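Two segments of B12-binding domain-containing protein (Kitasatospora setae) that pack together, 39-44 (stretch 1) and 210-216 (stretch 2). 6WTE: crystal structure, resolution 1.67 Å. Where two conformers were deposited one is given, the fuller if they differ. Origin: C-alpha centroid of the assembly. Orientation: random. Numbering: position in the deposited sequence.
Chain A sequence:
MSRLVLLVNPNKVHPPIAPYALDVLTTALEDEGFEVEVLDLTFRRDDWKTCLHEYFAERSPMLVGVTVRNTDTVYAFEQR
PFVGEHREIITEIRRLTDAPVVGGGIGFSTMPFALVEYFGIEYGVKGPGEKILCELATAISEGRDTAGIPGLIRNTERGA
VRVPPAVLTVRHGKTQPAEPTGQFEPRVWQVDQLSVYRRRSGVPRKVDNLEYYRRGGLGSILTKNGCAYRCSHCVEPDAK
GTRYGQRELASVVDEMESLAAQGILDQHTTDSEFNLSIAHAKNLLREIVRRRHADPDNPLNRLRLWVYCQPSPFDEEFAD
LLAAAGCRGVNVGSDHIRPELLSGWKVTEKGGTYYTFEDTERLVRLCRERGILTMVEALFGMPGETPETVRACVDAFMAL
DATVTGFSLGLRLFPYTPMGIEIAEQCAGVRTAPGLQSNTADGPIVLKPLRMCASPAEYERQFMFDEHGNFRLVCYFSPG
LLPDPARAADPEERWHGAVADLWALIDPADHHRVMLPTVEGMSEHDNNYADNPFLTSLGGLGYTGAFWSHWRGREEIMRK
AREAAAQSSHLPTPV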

# COMPACT_ATOMS: atom_id res chain seq x y z
N LEU A 39 8.73 18.18 5.16
CA LEU A 39 8.69 18.11 6.61
C LEU A 39 8.26 16.69 6.96
O LEU A 39 7.09 16.33 6.77
N ASP A 40 9.20 15.87 7.40
CA ASP A 40 8.95 14.46 7.65
C ASP A 40 8.76 14.25 9.15
O ASP A 40 9.71 14.39 9.93
N LEU A 41 7.53 13.91 9.55
CA LEU A 41 7.20 13.78 10.96
C LEU A 41 7.43 12.38 11.51
O LEU A 41 7.25 12.17 12.72
N THR A 42 7.84 11.44 10.66
CA THR A 42 8.01 10.06 11.11
C THR A 42 9.03 9.96 12.25
O THR A 42 8.81 9.23 13.22
N PHE A 43 10.14 10.69 12.14
CA PHE A 43 11.15 10.69 13.19
C PHE A 43 10.93 11.81 14.20
O PHE A 43 11.84 12.12 14.97
N ARG A 44 9.75 12.42 14.21
CA ARG A 44 9.38 13.43 15.19
C ARG A 44 8.02 13.10 15.81
O ARG A 44 7.23 13.99 16.13
N LEU A 210 18.64 7.42 3.40
CA LEU A 210 19.57 6.59 4.16
C LEU A 210 19.11 6.43 5.60
O LEU A 210 19.27 5.36 6.19
N GLU A 211 18.51 7.48 6.18
CA GLU A 211 17.99 7.37 7.54
C GLU A 211 16.96 6.25 7.64
O GLU A 211 17.01 5.43 8.57
N TYR A 212 16.03 6.18 6.68
CA TYR A 212 15.07 5.08 6.68
C TYR A 212 15.76 3.74 6.49
O TYR A 212 15.40 2.75 7.14
N TYR A 213 16.76 3.70 5.61
CA TYR A 213 17.44 2.43 5.34
C TYR A 213 18.15 1.92 6.59
O TYR A 213 18.11 0.72 6.89
N ARG A 214 18.80 2.81 7.34
CA ARG A 214 19.49 2.40 8.56
C ARG A 214 18.52 1.96 9.65
O ARG A 214 18.92 1.23 10.57
N ARG A 215 17.26 2.39 9.58
CA ARG A 215 16.25 1.99 10.55
C ARG A 215 15.39 0.85 10.03
O ARG A 215 14.36 0.54 10.64
N GLY A 216 15.81 0.19 8.95
CA GLY A 216 15.17 -1.01 8.46
C GLY A 216 14.30 -0.81 7.24
O GLY A 216 13.80 -1.81 6.69

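Packing of a strand segment and the residues that follow it (39-44) against the last turn of a helix and the residues just beyond it (210-216), two segments at least 168 residues apart in sequence wherever they touch. The backbones stay well separated, the nearest CA atoms being those of Phe-43 and Tyr-212 at 9.4 Å, so the contact is made by side chains reaching across the gap, and it buries 276 Å² summed over both sides. Leu-39, in the strand, lies out of reach of the helix. Asp-40 points toward it with chi1 t (-169°), and its carboxylate is used at both oxygens. Tyr-212 OH donates a hydrogen bond to Asp-40 OD2, short at 2.6 Å, with the oxygen lying at the edge of the tyrosine ring near its plane, where a phenol hydroxyl can readily aim its proton. Asp-40 OD1 turns back to its own segment and accepts a hydrogen bond from the backbone, Thr-42 N to Asp-40 OD1 at 3.1 Å and nearly straight (167°); this ties the backbone of Thr-42 to the same carboxylate that holds the tyrosine. Leu-41 (m, t) points away and takes no part, although its carbonyl closes the turn by accepting from the backbone, Arg-44 N to Leu-41 O at 2.9 Å. Thr-42, buried, points toward the helix with chi1 m; Thr-42 OG1 lies 3.1 Å from Tyr-212 OH and is also hydrogen-bonded elsewhere in the structure. Tyr-212 (chi1 -80°, m) leaves its helix sideways, but its end comes nearer, which brings the hydroxyl between Asp-40 and Thr-42. Phe-43 gives up the most surface to the other segment, 102 Å². Phe-43 points toward stretch 2, and with chi1 m (-47°) and chi2 -61° its ring meets three residues, two in the helix and one just past it. Phe-43 CZ lies over one face of the Tyr-212 ring, 3.4 Å from Tyr-212 CZ; the ring centroids are 4.5 Å apart and the planes inclined at 49°, an oblique aromatic pair. Over one face of the phenylalanine sits the aliphatic part of Glu-211 (chi1 t, chi2 p): Glu-211 CG is 4.0 Å from the Phe-43 ring centroid and 26° off the normal, a CH-pi contact that leaves the carboxylate free for charged partners. These are arginines of the same segment. Arg-215 NH1 forms a salt bridge with Glu-211 OE2 at 3.2 Å, its hydrogen bond weak because the angle is only 123°, and Arg-214 NH2 makes a longer one with Glu-211 OE1 at 3.6 Å. Arg-215, the first residue to leave helical phi/psi, points toward stretch 1 with chi1 m, chi2 t and chi3 at 94°; its NH1 also approaches Phe-43 CD1 to 3.1 Å, obliquely to the ring. Arg-44, with chi1 to chi3 all m, ends the stretch without reaching the helix, its guanidinium engaged elsewhere in the structure.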

# COMPACT_ATOMS: atom_id res chain seq x y z
CB LEU A 39 7.75 19.17 7.17
CG LEU A 39 8.05 19.78 8.53
CD1 LEU A 39 9.47 20.33 8.56
CD2 LEU A 39 7.03 20.89 8.78
CB ASP A 40 10.09 13.60 7.11
CG ASP A 40 9.75 12.13 7.09
OD1 ASP A 40 8.71 11.76 7.65
OD2 ASP A 40 10.53 11.35 6.50
CB LEU A 41 5.73 14.19 11.19
CG LEU A 41 5.36 15.59 10.69
CD1 LEU A 41 3.89 15.90 10.95
CD2 LEU A 41 6.25 16.65 11.32
CB THR A 42 8.43 9.18 9.94
OG1 THR A 42 7.43 9.25 8.92
CG2 THR A 42 8.61 7.71 10.37
CB PHE A 43 12.55 10.79 12.56
CG PHE A 43 12.77 9.85 11.41
CD1 PHE A 43 12.69 8.48 11.59
CD2 PHE A 43 13.06 10.33 10.15
CE1 PHE A 43 12.89 7.60 10.52
CE2 PHE A 43 13.27 9.47 9.08
CZ PHE A 43 13.18 8.10 9.27
CB ARG A 44 9.35 14.82 14.55
CG ARG A 44 10.67 15.25 13.92
CD ARG A 44 11.73 15.58 14.97
NE ARG A 44 11.31 16.65 15.86
CZ ARG A 44 11.58 17.94 15.65
NH1 ARG A 44 12.25 18.31 14.57
NH2 ARG A 44 11.16 18.86 16.51
CB LEU A 210 20.98 7.18 4.11
CG LEU A 210 22.04 6.35 4.84
CD1 LEU A 210 22.22 4.97 4.17
CD2 LEU A 210 23.35 7.10 4.91
CB GLU A 211 17.36 8.70 7.97
CG GLU A 211 16.87 8.72 9.41
CD GLU A 211 17.99 8.56 10.43
OE1 GLU A 211 19.16 8.87 10.10
OE2 GLU A 211 17.70 8.12 11.56
CB TYR A 212 14.03 5.30 5.59
CG TYR A 212 12.95 6.27 5.98
CD1 TYR A 212 11.86 5.85 6.73
CD2 TYR A 212 13.01 7.60 5.60
CE1 TYR A 212 10.86 6.73 7.09
CE2 TYR A 212 12.01 8.49 5.95
CZ TYR A 212 10.94 8.04 6.70
OH TYR A 212 9.93 8.91 7.06
CB TYR A 213 18.43 2.62 4.20
CG TYR A 213 19.10 1.35 3.73
CD1 TYR A 213 18.39 0.42 2.98
CD2 TYR A 213 20.43 1.09 4.02
CE1 TYR A 213 18.99 -0.74 2.53
CE2 TYR A 213 21.04 -0.08 3.58
CZ TYR A 213 20.31 -0.98 2.84
OH TYR A 213 20.91 -2.13 2.39
CB ARG A 214 20.38 3.53 9.07
CG ARG A 214 21.56 3.82 8.16
CD ARG A 214 22.42 4.96 8.69
NE ARG A 214 22.91 4.71 10.04
CZ ARG A 214 22.55 5.41 11.11
NH1 ARG A 214 23.05 5.11 12.30
NH2 ARG A 214 21.71 6.42 10.99
CB ARG A 215 15.39 3.20 10.93
CG ARG A 215 16.25 4.37 11.42
CD ARG A 215 15.44 5.59 11.85
NE ARG A 215 15.17 5.59 13.28
CZ ARG A 215 15.03 6.68 14.02
NH1 ARG A 215 15.15 7.88 13.46
NH2 ARG A 215 14.77 6.58 15.32